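Side-chain contacts in 2-amino-4-hydroxy-6-hydroxymethyldihydropteridine pyrophosphokinase (Haemophilus influenzae, PDB 1CBK), which probably catalyses the transfer of pyrophosphate from ATP to 6-hydroxymethyl-7,8-dihydropterin, a step in folate biosynthesis: residues T3-L8 with E130-L135; F123-L128 with T144-Q149. All coordinates share one frame; numbering follows the deposited sequence.

Contact 1 of 2, residues T3-L8 with E130-L135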
ATOM      1  N   THR A   3      16.824  14.552   9.491  1.00 12.31           N
ATOM      2  CA  THR A   3      16.757  14.370   8.058  1.00 11.51           C
ATOM      3  C   THR A   3      15.419  13.685   7.784  1.00 12.97           C
ATOM      4  O   THR A   3      15.146  12.624   8.336  1.00 13.57           O
ATOM      5  CB  THR A   3      17.890  13.465   7.576  1.00 10.29           C
ATOM      6  OG1 THR A   3      19.138  14.099   7.863  1.00 12.49           O
ATOM      7  CG2 THR A   3      17.782  13.192   6.076  1.00  7.60           C
ATOM      8  N   ALA A   4      14.572  14.316   6.977  1.00 11.64           N
ATOM      9  CA  ALA A   4      13.276  13.748   6.645  1.00  8.56           C
ATOM     10  C   ALA A   4      13.174  13.609   5.139  1.00  7.91           C
ATOM     11  O   ALA A   4      13.870  14.286   4.402  1.00  9.16           O
ATOM     12  CB  ALA A   4      12.154  14.614   7.177  1.00  6.07           C
ATOM     13  N   TYR A   5      12.324  12.698   4.689  1.00  8.94           N
ATOM     14  CA  TYR A   5      12.121  12.446   3.268  1.00  7.12           C
ATOM     15  C   TYR A   5      10.654  12.678   2.980  1.00  6.83           C
ATOM     16  O   TYR A   5       9.779  12.198   3.716  1.00  7.17           O
ATOM     17  CB  TYR A   5      12.541  11.022   2.906  1.00  5.74           C
ATOM     18  CG  TYR A   5      14.035  10.853   2.910  1.00  4.71           C
ATOM     19  CD1 TYR A   5      14.791  11.218   1.793  1.00  7.51           C
ATOM     20  CD2 TYR A   5      14.707  10.378   4.056  1.00  7.79           C
ATOM     21  CE1 TYR A   5      16.194  11.123   1.799  1.00  8.85           C
ATOM     22  CE2 TYR A   5      16.112  10.284   4.081  1.00  7.67           C
ATOM     23  CZ  TYR A   5      16.844  10.657   2.949  1.00 14.00           C
ATOM     24  OH  TYR A   5      18.217  10.594   2.964  1.00 10.96           O
ATOM     25  N   ILE A   6      10.402  13.471   1.949  1.00  5.91           N
ATOM     26  CA  ILE A   6       9.039  13.828   1.544  1.00  8.47           C
ATOM     27  C   ILE A   6       8.760  13.344   0.120  1.00  8.38           C
ATOM     28  O   ILE A   6       9.569  13.558  -0.789  1.00  7.00           O
ATOM     29  CB  ILE A   6       8.845  15.372   1.635  1.00  9.95           C
ATOM     30  CG1 ILE A   6       9.056  15.817   3.090  1.00 14.44           C
ATOM     31  CG2 ILE A   6       7.447  15.793   1.124  1.00  7.79           C
ATOM     32  CD1 ILE A   6       9.196  17.296   3.243  1.00 24.19           C
ATOM     33  N   ALA A   7       7.635  12.654  -0.054  1.00  7.46           N
ATOM     34  CA  ALA A   7       7.229  12.152  -1.365  1.00  7.00           C
ATOM     35  C   ALA A   7       6.251  13.169  -1.967  1.00  5.77           C
ATOM     36  O   ALA A   7       5.392  13.701  -1.260  1.00  6.70           O
ATOM     37  CB  ALA A   7       6.543  10.768  -1.227  1.00  6.96           C
ATOM     38  N   LEU A   8       6.419  13.469  -3.250  1.00  7.89           N
ATOM     39  CA  LEU A   8       5.536  14.412  -3.947  1.00  8.76           C
ATOM     40  C   LEU A   8       4.956  13.751  -5.198  1.00  6.34           C
ATOM     41  O   LEU A   8       5.669  13.079  -5.933  1.00  4.94           O
ATOM     42  CB  LEU A   8       6.296  15.689  -4.379  1.00  9.13           C
ATOM     43  CG  LEU A   8       7.111  16.529  -3.391  1.00  7.77           C
ATOM     44  CD1 LEU A   8       8.521  15.961  -3.239  1.00  2.96           C
ATOM     45  CD2 LEU A   8       7.142  17.965  -3.891  1.00  4.59           C
ATOM     46  N   GLU A 130      17.636   7.082  -5.559  1.00 10.49           N
ATOM     47  CA  GLU A 130      18.490   7.992  -6.322  1.00  8.76           C
ATOM     48  C   GLU A 130      19.193   9.016  -5.407  1.00  8.00           C
ATOM     49  O   GLU A 130      20.336   9.385  -5.646  1.00  9.52           O
ATOM     50  CB  GLU A 130      17.662   8.707  -7.399  1.00  8.07           C
ATOM     51  CG  GLU A 130      18.450   9.728  -8.233  1.00 13.11           C
ATOM     52  CD  GLU A 130      17.567  10.537  -9.190  1.00 10.60           C
ATOM     53  OE1 GLU A 130      16.350  10.616  -8.946  1.00  8.19           O
ATOM     54  OE2 GLU A 130      18.096  11.098 -10.183  1.00 13.47           O
ATOM     55  N   ILE A 131      18.535   9.460  -4.345  1.00  8.37           N
ATOM     56  CA  ILE A 131      19.134  10.460  -3.454  1.00  9.32           C
ATOM     57  C   ILE A 131      19.598   9.928  -2.102  1.00  9.82           C
ATOM     58  O   ILE A 131      20.052  10.704  -1.269  1.00 10.74           O
ATOM     59  CB  ILE A 131      18.189  11.685  -3.192  1.00  8.32           C
ATOM     60  CG1 ILE A 131      16.933  11.269  -2.421  1.00  5.86           C
ATOM     61  CG2 ILE A 131      17.812  12.343  -4.505  1.00  8.58           C
ATOM     62  CD1 ILE A 131      15.988  12.434  -2.144  1.00  3.64           C
ATOM     63  N   ALA A 132      19.465   8.628  -1.869  1.00  8.44           N
ATOM     64  CA  ALA A 132      19.862   8.034  -0.587  1.00  8.46           C
ATOM     65  C   ALA A 132      20.193   6.579  -0.915  1.00  9.65           C
ATOM     66  O   ALA A 132      19.501   5.645  -0.510  1.00  9.70           O
ATOM     67  CB  ALA A 132      18.695   8.138   0.435  1.00  5.74           C
ATOM     68  N   SER A 133      21.291   6.424  -1.648  1.00 11.33           N
ATOM     69  CA  SER A 133      21.765   5.128  -2.134  1.00 13.83           C
ATOM     70  C   SER A 133      22.065   4.016  -1.141  1.00 13.12           C
ATOM     71  O   SER A 133      21.995   2.858  -1.515  1.00 14.03           O
ATOM     72  CB  SER A 133      22.964   5.317  -3.076  1.00 12.03           C
ATOM     73  OG  SER A 133      23.983   6.109  -2.475  1.00 19.21           O
ATOM     74  N   ASP A 134      22.391   4.338   0.105  1.00 12.16           N
ATOM     75  CA  ASP A 134      22.714   3.293   1.081  1.00 12.21           C
ATOM     76  C   ASP A 134      21.861   3.431   2.320  1.00 11.84           C
ATOM     77  O   ASP A 134      22.262   3.031   3.409  1.00 12.53           O
ATOM     78  CB  ASP A 134      24.222   3.296   1.459  1.00  8.66           C
ATOM     79  CG  ASP A 134      24.679   4.593   2.114  1.00 14.91           C
ATOM     80  OD1 ASP A 134      23.855   5.499   2.321  1.00 12.85           O
ATOM     81  OD2 ASP A 134      25.881   4.713   2.437  1.00 12.51           O
ATOM     82  N   LEU A 135      20.684   4.008   2.138  1.00 11.51           N
ATOM     83  CA  LEU A 135      19.762   4.230   3.231  1.00  8.63           C
ATOM     84  C   LEU A 135      19.288   2.939   3.880  1.00  9.28           C
ATOM     85  O   LEU A 135      19.019   1.959   3.194  1.00  8.80           O
ATOM     86  CB  LEU A 135      18.548   4.999   2.693  1.00  7.29           C
ATOM     87  CG  LEU A 135      17.428   5.388   3.660  1.00  5.34           C
ATOM     88  CD1 LEU A 135      17.937   6.363   4.702  1.00  4.71           C
ATOM     89  CD2 LEU A 135      16.255   5.973   2.888  1.00 11.95           C
TER
HETATM   90  O   HOH W   1      20.587  10.818   1.320  1.00 15.17           O

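Contact 2 of 2, residues F123-L128 with T144-Q149. With ROI (7,8-dihydro-7,7-dimethyl-6-hydroxypterin), chain D.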
ATOM      1  N   PHE A 123       7.250   4.546  -7.759  1.00  6.00           N
ATOM      2  CA  PHE A 123       7.419   5.992  -7.863  1.00  5.46           C
ATOM      3  C   PHE A 123       7.825   6.665  -6.561  1.00  5.87           C
ATOM      4  O   PHE A 123       7.876   7.894  -6.476  1.00  5.62           O
ATOM      5  CB  PHE A 123       6.160   6.640  -8.461  1.00  5.21           C
ATOM      6  CG  PHE A 123       4.883   6.197  -7.823  1.00  3.95           C
ATOM      7  CD1 PHE A 123       4.389   6.846  -6.700  1.00  2.92           C
ATOM      8  CD2 PHE A 123       4.152   5.151  -8.370  1.00  5.38           C
ATOM      9  CE1 PHE A 123       3.187   6.461  -6.121  1.00  6.92           C
ATOM     10  CE2 PHE A 123       2.944   4.752  -7.802  1.00  4.18           C
ATOM     11  CZ  PHE A 123       2.460   5.406  -6.679  1.00  7.44           C
ATOM     12  N   VAL A 124       8.024   5.853  -5.529  1.00  5.10           N
ATOM     13  CA  VAL A 124       8.462   6.318  -4.239  1.00  4.41           C
ATOM     14  C   VAL A 124       9.890   5.789  -4.025  1.00  8.43           C
ATOM     15  O   VAL A 124      10.825   6.562  -3.759  1.00  8.31           O
ATOM     16  CB  VAL A 124       7.577   5.774  -3.116  1.00  3.71           C
ATOM     17  CG1 VAL A 124       8.248   6.004  -1.754  1.00  9.92           C
ATOM     18  CG2 VAL A 124       6.229   6.444  -3.122  1.00  4.52           C
ATOM     19  N   ILE A 125      10.070   4.473  -4.188  1.00  9.84           N
ATOM     20  CA  ILE A 125      11.372   3.846  -3.935  1.00  8.59           C
ATOM     21  C   ILE A 125      12.478   4.145  -4.924  1.00  8.16           C
ATOM     22  O   ILE A 125      13.638   4.300  -4.516  1.00 11.15           O
ATOM     23  CB  ILE A 125      11.242   2.320  -3.708  1.00  8.08           C
ATOM     24  CG1 ILE A 125      10.408   2.050  -2.447  1.00  8.58           C
ATOM     25  CG2 ILE A 125      12.642   1.626  -3.631  1.00  6.60           C
ATOM     26  CD1 ILE A 125      11.031   2.529  -1.135  1.00 11.49           C
ATOM     27  N   VAL A 126      12.150   4.238  -6.210  1.00  7.18           N
ATOM     28  CA  VAL A 126      13.179   4.530  -7.205  1.00  7.70           C
ATOM     29  C   VAL A 126      13.788   5.928  -6.976  1.00  9.64           C
ATOM     30  O   VAL A 126      15.028   6.079  -7.013  1.00 10.03           O
ATOM     31  CB  VAL A 126      12.665   4.317  -8.646  1.00 11.29           C
ATOM     32  CG1 VAL A 126      13.597   4.945  -9.666  1.00  9.10           C
ATOM     33  CG2 VAL A 126      12.482   2.824  -8.896  1.00  7.27           C
ATOM     34  N   PRO A 127      12.937   6.974  -6.798  1.00  8.16           N
ATOM     35  CA  PRO A 127      13.437   8.344  -6.554  1.00  8.31           C
ATOM     36  C   PRO A 127      14.211   8.410  -5.201  1.00  7.16           C
ATOM     37  O   PRO A 127      15.218   9.102  -5.101  1.00  8.53           O
ATOM     38  CB  PRO A 127      12.157   9.196  -6.465  1.00  7.14           C
ATOM     39  CG  PRO A 127      11.141   8.432  -7.161  1.00 11.56           C
ATOM     40  CD  PRO A 127      11.496   6.972  -7.119  1.00  5.94           C
ATOM     41  N   LEU A 128      13.704   7.757  -4.161  1.00  6.40           N
ATOM     42  CA  LEU A 128      14.392   7.744  -2.853  1.00  6.37           C
ATOM     43  C   LEU A 128      15.804   7.142  -2.987  1.00  5.66           C
ATOM     44  O   LEU A 128      16.772   7.691  -2.469  1.00  5.87           O
ATOM     45  CB  LEU A 128      13.573   6.953  -1.803  1.00  5.51           C
ATOM     46  CG  LEU A 128      14.107   6.872  -0.356  1.00 10.21           C
ATOM     47  CD1 LEU A 128      14.297   8.274   0.217  1.00  5.37           C
ATOM     48  CD2 LEU A 128      13.140   6.092   0.524  1.00  8.01           C
ATOM     49  N   THR A 144      18.802  -0.765  -1.001  1.00 12.63           N
ATOM     50  CA  THR A 144      19.317  -1.544  -2.128  1.00 15.78           C
ATOM     51  C   THR A 144      18.518  -2.829  -2.372  1.00 17.25           C
ATOM     52  O   THR A 144      18.472  -3.338  -3.499  1.00 18.93           O
ATOM     53  CB  THR A 144      20.802  -1.913  -1.946  1.00 14.20           C
ATOM     54  OG1 THR A 144      20.971  -2.570  -0.686  1.00 19.13           O
ATOM     55  CG2 THR A 144      21.681  -0.666  -1.992  1.00 13.75           C
ATOM     56  N   GLU A 145      17.898  -3.348  -1.315  1.00 17.56           N
ATOM     57  CA  GLU A 145      17.095  -4.560  -1.418  1.00 19.37           C
ATOM     58  C   GLU A 145      15.721  -4.204  -1.935  1.00 19.45           C
ATOM     59  O   GLU A 145      15.235  -4.812  -2.900  1.00 19.31           O
ATOM     60  CB  GLU A 145      17.000  -5.280  -0.072  1.00 19.70           C
ATOM     61  CG  GLU A 145      18.344  -5.882   0.376  1.00 24.28           C
ATOM     62  CD  GLU A 145      19.025  -6.727  -0.720  1.00 29.16           C
ATOM     63  OE1 GLU A 145      18.515  -7.845  -1.007  1.00 26.74           O
ATOM     64  OE2 GLU A 145      20.073  -6.265  -1.272  1.00 23.11           O
ATOM     65  N   LEU A 146      15.123  -3.190  -1.312  1.00 18.37           N
ATOM     66  CA  LEU A 146      13.806  -2.693  -1.692  1.00 16.93           C
ATOM     67  C   LEU A 146      13.721  -2.274  -3.171  1.00 15.19           C
ATOM     68  O   LEU A 146      12.706  -2.503  -3.821  1.00 17.46           O
ATOM     69  CB  LEU A 146      13.422  -1.500  -0.808  1.00 17.35           C
ATOM     70  CG  LEU A 146      13.260  -1.756   0.688  1.00 19.60           C
ATOM     71  CD1 LEU A 146      12.956  -0.448   1.397  1.00 12.30           C
ATOM     72  CD2 LEU A 146      12.158  -2.788   0.920  1.00 20.96           C
ATOM     73  N   VAL A 147      14.774  -1.680  -3.718  1.00 14.69           N
ATOM     74  CA  VAL A 147      14.722  -1.226  -5.110  1.00 13.85           C
ATOM     75  C   VAL A 147      14.793  -2.344  -6.162  1.00 15.66           C
ATOM     76  O   VAL A 147      14.423  -2.131  -7.316  1.00 14.60           O
ATOM     77  CB  VAL A 147      15.780  -0.123  -5.368  1.00 12.49           C
ATOM     78  CG1 VAL A 147      17.156  -0.736  -5.555  1.00 10.01           C
ATOM     79  CG2 VAL A 147      15.378   0.754  -6.554  1.00 12.89           C
ATOM     80  N   LYS A 148      15.237  -3.536  -5.753  1.00 16.67           N
ATOM     81  CA  LYS A 148      15.364  -4.717  -6.624  1.00 17.86           C
ATOM     82  C   LYS A 148      14.081  -4.997  -7.383  1.00 16.14           C
ATOM     83  O   LYS A 148      14.105  -5.277  -8.567  1.00 17.36           O
ATOM     84  CB  LYS A 148      15.692  -5.966  -5.794  1.00 22.39           C
ATOM     85  CG  LYS A 148      17.120  -6.076  -5.298  1.00 29.48           C
ATOM     86  CD  LYS A 148      18.029  -6.497  -6.414  1.00 42.33           C
ATOM     87  CE  LYS A 148      19.333  -7.090  -5.876  1.00 48.53           C
ATOM     88  NZ  LYS A 148      20.127  -7.721  -6.996  1.00 55.45           N
ATOM     89  N   GLN A 149      12.970  -4.938  -6.671  1.00 15.18           N
ATOM     90  CA  GLN A 149      11.643  -5.178  -7.217  1.00 16.68           C
ATOM     91  C   GLN A 149      11.279  -4.239  -8.387  1.00 17.76           C
ATOM     92  O   GLN A 149      10.441  -4.580  -9.233  1.00 15.89           O
ATOM     93  CB  GLN A 149      10.641  -4.977  -6.082  1.00 17.16           C
ATOM     94  CG  GLN A 149       9.231  -5.433  -6.333  1.00 28.74           C
ATOM     95  CD  GLN A 149       8.301  -5.045  -5.190  1.00 36.24           C
ATOM     96  OE1 GLN A 149       8.740  -4.574  -4.132  1.00 40.36           O
ATOM     97  NE2 GLN A 149       7.009  -5.226  -5.403  1.00 44.27           N
TER
HETATM   98  N1  ROI D 601      -0.084   6.862  -8.942  1.00  4.07           N
HETATM   99  C2  ROI D 601       1.166   7.337  -9.273  1.00  3.61           C
HETATM  100  N2  ROI D 601       1.780   6.792 -10.357  1.00  3.50           N
HETATM  101  N3  ROI D 601       1.796   8.311  -8.572  1.00  5.78           N
HETATM  102  C4  ROI D 601       1.240   8.877  -7.479  1.00  2.56           C
HETATM  103  O4  ROI D 601       1.789   9.799  -6.854  1.00  9.20           O
HETATM  104  C4A ROI D 601      -0.039   8.399  -7.041  1.00  3.34           C
HETATM  105  N5  ROI D 601      -0.600   8.902  -5.981  1.00  6.10           N
HETATM  106  C6  ROI D 601      -1.830   8.499  -5.501  1.00 10.62           C
HETATM  107  C7  ROI D 601      -2.514   7.265  -6.147  1.00 11.39           C
HETATM  108  C16 ROI D 601      -2.264   5.970  -5.280  1.00  7.11           C
HETATM  109  C15 ROI D 601      -4.010   7.524  -6.373  1.00  9.55           C
HETATM  110  N8  ROI D 601      -1.919   6.908  -7.472  1.00  8.75           N
HETATM  111  C8A ROI D 601      -0.670   7.354  -7.864  1.00  6.18           C
HETATM  112  O9  ROI D 601      -2.294   9.186  -4.535  1.00 13.26           O

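Contact 1 of 2, residues T3-L8 with E130-L135
Tyr-5 on the strand and Ala-132 on 130-135 bring their backbones closest, yet their CA atoms stay 9.7 Å apart, and the gap is bridged by the long phenol side chain. The chain of 130-135 leaves helix 122-131 and folds into a type I beta turn from Ala-132 to Leu-135, closed by a weak backbone hydrogen bond from Leu-135 N to Ala-132 O. Three aliphatic side chains of 130-135 meet the aromatic ring. Ile-131 brings its CD1 to the ring edge, close to the ring plane and 4.2 Å from Tyr-5 CE1; its outer chain is fully extended (chi2 180°), which carries the methyl out to this point. The methyl of Ala-132 approaches obliquely at the phenol end, with CB 3.6 Å from Tyr-5 OH. Leu-135 CD1 is also oblique and looser, 4.4 Å from Tyr-5 CE2. The polar end of the tyrosine is served by a water, 2.9 Å from Tyr-5 OH, which donates a 2.6 Å hydrogen bond to Ile-131 O. The phenol is thus linked through water to the carbonyl of Ile-131, while its ring carbons meet aliphatic groups of Ile-131, Ala-132 and Leu-135. Strand 2-10 runs between strands 54-63 and 95-101 in the antiparallel sheet of the HPPK fold. Tyr-5 also packs on Lys-60 and Leu-100, Leu-135 joins it on Leu-100, Ile-131 reaches Thr-36 and Ser-38 of strand 32-43, and Leu-8 packs against helix 15-27.

Contact 2 of 2, residues F123-L128 with T144-Q149
Helix 122-131, which starts at the pterin pocket, packs through Ile-125 and Val-126 against Leu-146 and Val-147 of 144-149, which lies on the short helix 143-146 and the residues after it. The backbones come close here, with the CA atoms of Ile-125 and Val-147 6.2 Å apart. Ile-125 does most of the touching with one branch: CG2 stands anti to the backbone N (chi1 -63° for CG1) and presses on the main chain of the partner, 3.8 Å from Val-147 CA. The same methyl lies 4.0 Å from Val-147 CB and 4.3 Å from Leu-146 CB, so it nestles where these two residues join. Val-126, one residue on, adds a looser methyl contact from its CG2 to Val-147 CG2 at 4.3 Å. Val-147 also packs on Phe-129, further along the longer helix, which is kinked at Pro-127, whose nitrogen makes no bond to the turn before.

At the start of 123-128, Phe-123 lays one ring face over the bound pterin analogue, the two planes nearly parallel. Pterin N3 sits 3.3 Å above the centre of the phenyl ring, and the nearest ring atom, Phe-123 CE1, is 3.4 Å from N3. Asn-56, Ser-43 and the carbonyls of Lys-44 and Leu-46 hydrogen-bond the pterin. Segment 123-128 therefore has two roles: aromatic cover for a flat ligand whose polar atoms are read by other residues, and a purely apolar pairing with 144-149, methyls against aliphatic groups and backbone, which rests on van der Waals and hydrophobic contact.

How the contacts relate
Helix 122-131 serves both contacts: 130-135, which includes the last part of the helix and a beta turn, faces strand 2-10 in contact 1, whereas Ile-125 and Val-126, earlier in the helix, meet residues 144-149 in contact 2. Their centres lie about 10 Å apart, and Leu-128 joins them, its CD1 3.4 Å from Tyr-5 CD1 and its CD2 against Leu-135. Contact 1 is nearer the middle of the chain, about 9 Å from its centre against about 13 Å for contact 2, though both are only partly buried. A single tyrosine and a bridging water distinguish the strand-side contact; the outer one is aliphatic throughout, and Phe-123, in its 123-128 segment, packs a face on the pterin analogue.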